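Local coordinates for pseudoalteromonas arctica PAMC 21717 (Pseudoalteromonas arctica, PDB 5YL7), which cleaves proteins as a cold-active, calcium-binding serine protease of the subtilase family, probably through a Ser-His-Asp catalytic triad, at residues 43-48 against 76-81; 65-70 against 129-134. One frame throughout, in Å; residues are numbered along the deposited sequence.

Overall arrangement
Contacts 1 and 2 lie side by side, their centres about 10 Å apart, next to one calcium ion that takes a ligand from each, D76 O in contact 1 and D69 OD2 in contact 2. Contact 1 joins two irregular loops and is partly buried: backbone bonds hold it within, while a tyrosine, a proline and two arginines meet on its outer part. Contact 2 is smaller and buried, and sets the end of helix 64-67 against the end of strand 126-131 mainly through one arginine and one carbonyl. P80 of contact 1 packs on R131 of contact 2, and G81 O probably accepts a hydrogen bond from N68 ND2.

Contact 1 (43-48 against 76-81); sequences GYRPHA and DARDPG. With CA (calcium ion), chain E.
R78 lies across the ring of Y44 and ends against P46. Its CB packs 3.7 Å from R45 NH2, and its CG sits over one face of the tyrosine ring in a CH-pi contact, 4.0 Å from the ring centroid. The chain runs extended from CG to NE (chi2 177°, chi3 -177°), passing R45 NH1 at CD, and NE gives Y44 OH a weak, nearly straight hydrogen bond of 3.4 Å. Beyond it P46 CG covers one face of the guanidinium, offset toward the rim, and a water joins NH2 to Y44 OH. An alanine in place of R78 would probably leave the Y44 face without CG over it, P46 without the guanidinium it packs on and Y44 OH without its NE partner. R45 crosses R78 at about a right angle; its chain is bent at chi2 and chi3, and NH2 donates a hydrogen bond of 2.9 Å to D79 O, which lies near the guanidinium plane. The two like charges approach to 4.1 Å between R45 NH1 and R78 NH1. Beneath, Y44 and R78 form a single beta bridge: Y44 N donates to A77 O, and D79 N to Y44 O at 2.8 Å. D76 OD1 closes an Asx turn onto R78 N, while D76 O binds a calcium ion together with D59, D69 and D74. The 43-48 loop follows strand 36-41 of the central parallel sheet, and Y44 and A77 both rest on P129 of the adjacent strand 126-131.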
loop_
_atom_site.group_PDB
_atom_site.type_symbol
_atom_site.label_atom_id
_atom_site.label_comp_id
_atom_site.label_asym_id
_atom_site.label_seq_id
_atom_site.Cartn_x
_atom_site.Cartn_y
_atom_site.Cartn_z
ATOM N N GLY A 43 -5.274 -8.620 4.658
ATOM C CA GLY A 43 -4.525 -9.839 4.678
ATOM C C GLY A 43 -3.984 -10.229 3.362
ATOM O O GLY A 43 -4.003 -9.417 2.416
ATOM N N TYR A 44 -3.498 -11.447 3.209
ATOM C CA TYR A 44 -2.889 -11.905 1.940
ATOM C C TYR A 44 -3.291 -13.340 1.625
ATOM O O TYR A 44 -3.668 -14.082 2.550
ATOM C CB TYR A 44 -1.378 -11.775 1.983
ATOM C CG TYR A 44 -0.704 -12.804 2.827
ATOM C CD1 TYR A 44 -0.779 -12.849 4.212
ATOM C CD2 TYR A 44 -0.002 -13.878 2.268
ATOM C CE1 TYR A 44 -0.251 -13.845 4.927
ATOM C CE2 TYR A 44 0.536 -14.875 3.001
ATOM C CZ TYR A 44 0.422 -14.861 4.324
ATOM O OH TYR A 44 0.958 -15.856 5.113
ATOM N N ARG A 45 -3.162 -13.696 0.344
ATOM C CA ARG A 45 -3.078 -15.118 -0.001
ATOM C C ARG A 45 -1.680 -15.419 -0.393
ATOM O O ARG A 45 -0.932 -14.546 -0.916
ATOM C CB ARG A 45 -4.032 -15.462 -1.130
ATOM C CG ARG A 45 -5.488 -15.266 -0.847
ATOM C CD ARG A 45 -5.985 -15.855 0.421
ATOM N NE ARG A 45 -5.602 -17.259 0.583
ATOM C CZ ARG A 45 -5.782 -17.933 1.733
ATOM N NH1 ARG A 45 -5.289 -19.156 1.828
ATOM N NH2 ARG A 45 -6.393 -17.379 2.722
ATOM N N PRO A 46 -1.194 -16.648 -0.172
ATOM C CA PRO A 46 0.202 -17.030 -0.450
ATOM C C PRO A 46 0.459 -17.283 -1.931
ATOM O O PRO A 46 0.915 -18.366 -2.369
ATOM C CB PRO A 46 0.381 -18.294 0.418
ATOM C CG PRO A 46 -0.946 -18.929 0.263
ATOM C CD PRO A 46 -1.937 -17.792 0.434
ATOM N N HIS A 47 0.225 -16.267 -2.711
ATOM C CA HIS A 47 0.344 -16.322 -4.185
ATOM C C HIS A 47 1.744 -16.791 -4.512
ATOM O O HIS A 47 2.740 -16.335 -3.922
ATOM C CB HIS A 47 0.032 -14.907 -4.729
ATOM C CG HIS A 47 -0.098 -14.835 -6.215
ATOM N ND1 HIS A 47 0.922 -15.137 -7.094
ATOM C CD2 HIS A 47 -1.138 -14.354 -6.922
ATOM C CE1 HIS A 47 0.462 -14.864 -8.318
ATOM N NE2 HIS A 47 -0.781 -14.383 -8.231
ATOM N N ALA A 48 1.836 -17.630 -5.509
ATOM C CA ALA A 48 3.137 -18.115 -5.975
ATOM C C ALA A 48 4.148 -17.080 -6.334
ATOM O O ALA A 48 5.362 -17.250 -6.247
ATOM C CB ALA A 48 2.974 -19.051 -7.193
ATOM N N ASP A 76 -2.416 -15.505 12.248
ATOM C CA ASP A 76 -2.457 -15.815 10.787
ATOM C C ASP A 76 -3.162 -14.659 10.093
ATOM O O ASP A 76 -4.360 -14.478 10.165
ATOM C CB ASP A 76 -3.208 -17.123 10.620
ATOM C CG ASP A 76 -3.219 -17.574 9.233
ATOM O OD1 ASP A 76 -2.793 -16.865 8.304
ATOM O OD2 ASP A 76 -3.557 -18.770 8.959
ATOM N N ALA A 77 -2.372 -13.889 9.346
ATOM C CA ALA A 77 -2.843 -12.699 8.633
ATOM C C ALA A 77 -3.316 -13.010 7.267
ATOM O O ALA A 77 -3.500 -12.127 6.408
ATOM C CB ALA A 77 -1.719 -11.655 8.596
ATOM N N ARG A 78 -3.521 -14.299 6.890
ATOM C CA ARG A 78 -4.127 -14.585 5.620
ATOM C C ARG A 78 -5.520 -14.049 5.496
ATOM O O ARG A 78 -6.253 -13.908 6.477
ATOM C CB ARG A 78 -4.072 -16.087 5.311
ATOM C CG ARG A 78 -2.700 -16.540 4.968
ATOM C CD ARG A 78 -2.576 -18.027 4.727
ATOM N NE ARG A 78 -1.213 -18.417 4.467
ATOM C CZ ARG A 78 -0.824 -19.576 3.869
ATOM N NH1 ARG A 78 -1.702 -20.407 3.418
ATOM N NH2 ARG A 78 0.459 -19.790 3.717
ATOM N N ASP A 79 -5.915 -13.707 4.259
ATOM C CA ASP A 79 -7.209 -13.153 3.973
ATOM C C ASP A 79 -8.183 -14.278 3.706
ATOM O O ASP A 79 -8.024 -14.980 2.687
ATOM C CB ASP A 79 -7.100 -12.252 2.747
ATOM C CG ASP A 79 -8.291 -11.445 2.427
ATOM O OD1 ASP A 79 -9.384 -11.674 3.017
ATOM O OD2 ASP A 79 -8.194 -10.580 1.506
ATOM N N PRO A 80 -9.221 -14.464 4.528
ATOM C CA PRO A 80 -10.243 -15.510 4.245
ATOM C C PRO A 80 -11.185 -15.123 3.185
ATOM O O PRO A 80 -12.022 -15.968 2.782
ATOM C CB PRO A 80 -10.909 -15.661 5.580
ATOM C CG PRO A 80 -10.903 -14.246 6.195
ATOM C CD PRO A 80 -9.549 -13.711 5.726
ATOM N N GLY A 81 -11.189 -13.888 2.752
ATOM C CA GLY A 81 -12.113 -13.284 1.867
ATOM C C GLY A 81 -13.091 -12.350 2.550
ATOM O O GLY A 81 -13.685 -12.735 3.541
HETATM CA CA CA E . -6.589 -14.804 11.031
HETATM O O HOH W 1 -5.812 -10.264 0.262
HETATM O O HOH W 2 2.436 -17.563 3.869
HETATM O O HOH W 3 -7.040 -15.184 8.753
HETATM O O HOH W 4 -6.857 -17.146 11.139
#

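Contact 2 (65-70 against 129-134). With CA (calcium ion), chain D; CA (calcium ion), chain E.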
loop_
_atom_site.group_PDB
_atom_site.type_symbol
_atom_site.label_atom_id
_atom_site.label_comp_id
_atom_site.label_asym_id
_atom_site.label_seq_id
_atom_site.Cartn_x
_atom_site.Cartn_y
_atom_site.Cartn_z
ATOM N N SER A 65 -17.314 -11.324 13.355
ATOM C CA SER A 65 -18.081 -11.265 12.118
ATOM C C SER A 65 -17.198 -10.631 11.019
ATOM O O SER A 65 -17.239 -11.030 9.851
ATOM C CB SER A 65 -19.383 -10.440 12.278
ATOM O OG SER A 65 -20.146 -11.227 13.173
ATOM N N VAL A 66 -16.452 -9.604 11.363
ATOM C CA VAL A 66 -15.574 -8.917 10.428
ATOM C C VAL A 66 -14.429 -9.877 10.106
ATOM O O VAL A 66 -14.019 -10.019 8.923
ATOM C CB VAL A 66 -15.036 -7.621 11.025
ATOM C CG1 VAL A 66 -14.061 -6.962 10.110
ATOM C CG2 VAL A 66 -16.205 -6.640 11.300
ATOM N N ALA A 67 -13.879 -10.547 11.084
ATOM C CA ALA A 67 -12.694 -11.361 10.927
ATOM C C ALA A 67 -12.945 -12.520 9.962
ATOM O O ALA A 67 -12.063 -12.876 9.175
ATOM C CB ALA A 67 -12.269 -11.954 12.242
ATOM N N ASN A 68 -14.089 -13.211 10.034
ATOM C CA ASN A 68 -14.472 -14.223 9.097
ATOM C C ASN A 68 -13.449 -15.314 9.097
ATOM O O ASN A 68 -13.245 -15.930 8.031
ATOM C CB ASN A 68 -14.666 -13.644 7.681
ATOM C CG ASN A 68 -15.277 -14.610 6.700
ATOM O OD1 ASN A 68 -16.142 -15.426 7.075
ATOM N ND2 ASN A 68 -14.835 -14.607 5.459
ATOM N N ASP A 69 -12.862 -15.676 10.219
ATOM C CA ASP A 69 -11.848 -16.726 10.311
ATOM C C ASP A 69 -11.988 -17.578 11.571
ATOM O O ASP A 69 -11.120 -18.367 11.841
ATOM C CB ASP A 69 -10.442 -16.103 10.225
ATOM C CG ASP A 69 -10.081 -15.266 11.392
ATOM O OD1 ASP A 69 -10.927 -15.115 12.324
ATOM O OD2 ASP A 69 -8.880 -14.806 11.485
ATOM N N GLY A 70 -13.084 -17.411 12.279
ATOM C CA GLY A 70 -13.392 -18.309 13.402
ATOM C C GLY A 70 -13.021 -17.751 14.732
ATOM O O GLY A 70 -13.388 -18.383 15.782
ATOM N N PRO A 129 2.506 -8.850 6.657
ATOM C CA PRO A 129 1.106 -8.631 6.505
ATOM C C PRO A 129 0.426 -8.414 7.825
ATOM O O PRO A 129 0.574 -9.227 8.727
ATOM C CB PRO A 129 0.599 -9.916 5.843
ATOM C CG PRO A 129 1.537 -10.972 6.379
ATOM C CD PRO A 129 2.865 -10.292 6.558
ATOM N N VAL A 130 -0.238 -7.282 8.002
ATOM C CA VAL A 130 -0.974 -6.955 9.222
ATOM C C VAL A 130 -2.389 -6.837 8.841
ATOM O O VAL A 130 -2.810 -5.884 8.159
ATOM C CB VAL A 130 -0.395 -5.702 9.901
ATOM C CG1 VAL A 130 -1.094 -5.473 11.237
ATOM C CG2 VAL A 130 1.083 -5.830 10.102
ATOM N N ARG A 131 -3.192 -7.839 9.198
ATOM C CA ARG A 131 -4.554 -7.921 8.783
ATOM C C ARG A 131 -5.420 -7.074 9.706
ATOM O O ARG A 131 -5.549 -7.397 10.887
ATOM C CB ARG A 131 -5.075 -9.366 8.642
ATOM C CG ARG A 131 -6.506 -9.447 8.284
ATOM C CD ARG A 131 -6.876 -10.850 7.821
ATOM N NE ARG A 131 -8.252 -10.829 7.386
ATOM C CZ ARG A 131 -9.339 -11.326 7.989
ATOM N NH1 ARG A 131 -9.221 -11.995 9.110
ATOM N NH2 ARG A 131 -10.524 -11.121 7.484
ATOM N N VAL A 132 -6.016 -6.028 9.168
ATOM C CA VAL A 132 -6.852 -5.108 9.928
ATOM C C VAL A 132 -8.184 -4.886 9.318
ATOM O O VAL A 132 -9.057 -4.277 9.997
ATOM C CB VAL A 132 -6.121 -3.771 10.157
ATOM C CG1 VAL A 132 -4.779 -3.933 10.900
ATOM C CG2 VAL A 132 -5.935 -3.000 8.869
ATOM N N LEU A 133 -8.439 -5.365 8.125
ATOM C CA LEU A 133 -9.709 -5.184 7.378
ATOM C C LEU A 133 -10.303 -6.539 7.032
ATOM O O LEU A 133 -9.592 -7.438 6.557
ATOM C CB LEU A 133 -9.510 -4.438 6.084
ATOM C CG LEU A 133 -8.745 -3.104 6.134
ATOM C CD1 LEU A 133 -8.595 -2.542 4.732
ATOM C CD2 LEU A 133 -9.478 -2.101 7.006
ATOM N N GLY A 134 -11.590 -6.690 7.294
ATOM C CA GLY A 134 -12.365 -7.863 6.923
ATOM C C GLY A 134 -13.666 -7.527 6.328
ATOM O O GLY A 134 -13.829 -6.551 5.577
HETATM CA CA CA D . -9.236 -14.160 13.856
HETATM CA CA CA E . -6.589 -14.804 11.031
HETATM O O HOH W 5 -9.141 -11.864 13.360
HETATM O O HOH W 6 -9.129 -16.293 14.811
HETATM O O HOH W 4 -6.857 -17.146 11.139
HETATM O O HOH W 3 -7.040 -15.184 8.753
#
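R131, at the end of strand 126-131 in the parallel sheet of the subtilisin-like fold, reaches A67 at the end of helix 64-67 and grips its carbonyl oxygen end-on with two nitrogens. NH2 lies 2.9 Å from A67 O and NH1 3.0 Å from it, so one acceptor takes both bonds. The oxygen lies near the guanidinium plane, but the donors reach it differently: NH1 on a lone pair in the carbonyl plane, NH2 from 37° above that plane. The arginine spans the distance because its CG is anti to the backbone N (chi1 177°) and the chain stays extended as far as NE. NE and NH1 have further acceptors in T42 O and D59 OD2, which help fix the rotation of this buried group. G134 packs close to the helix too: its CA makes a CH...O contact of 3.4 Å with V66 O, where a side chain would clash, and V66 CG1 lies against the same CA. The other side, at the calcium sites, is looser and holds ordered water. D69 covers little of the strand segment, its OD2 standing 3.7 Å from R131 NH1 without a hydrogen bond, and its carboxylate turns to two calcium ions that also carry four waters between them. Both D69 oxygens bind one ion, and OD2 bridges to the second at 2.3 Å from the calcium.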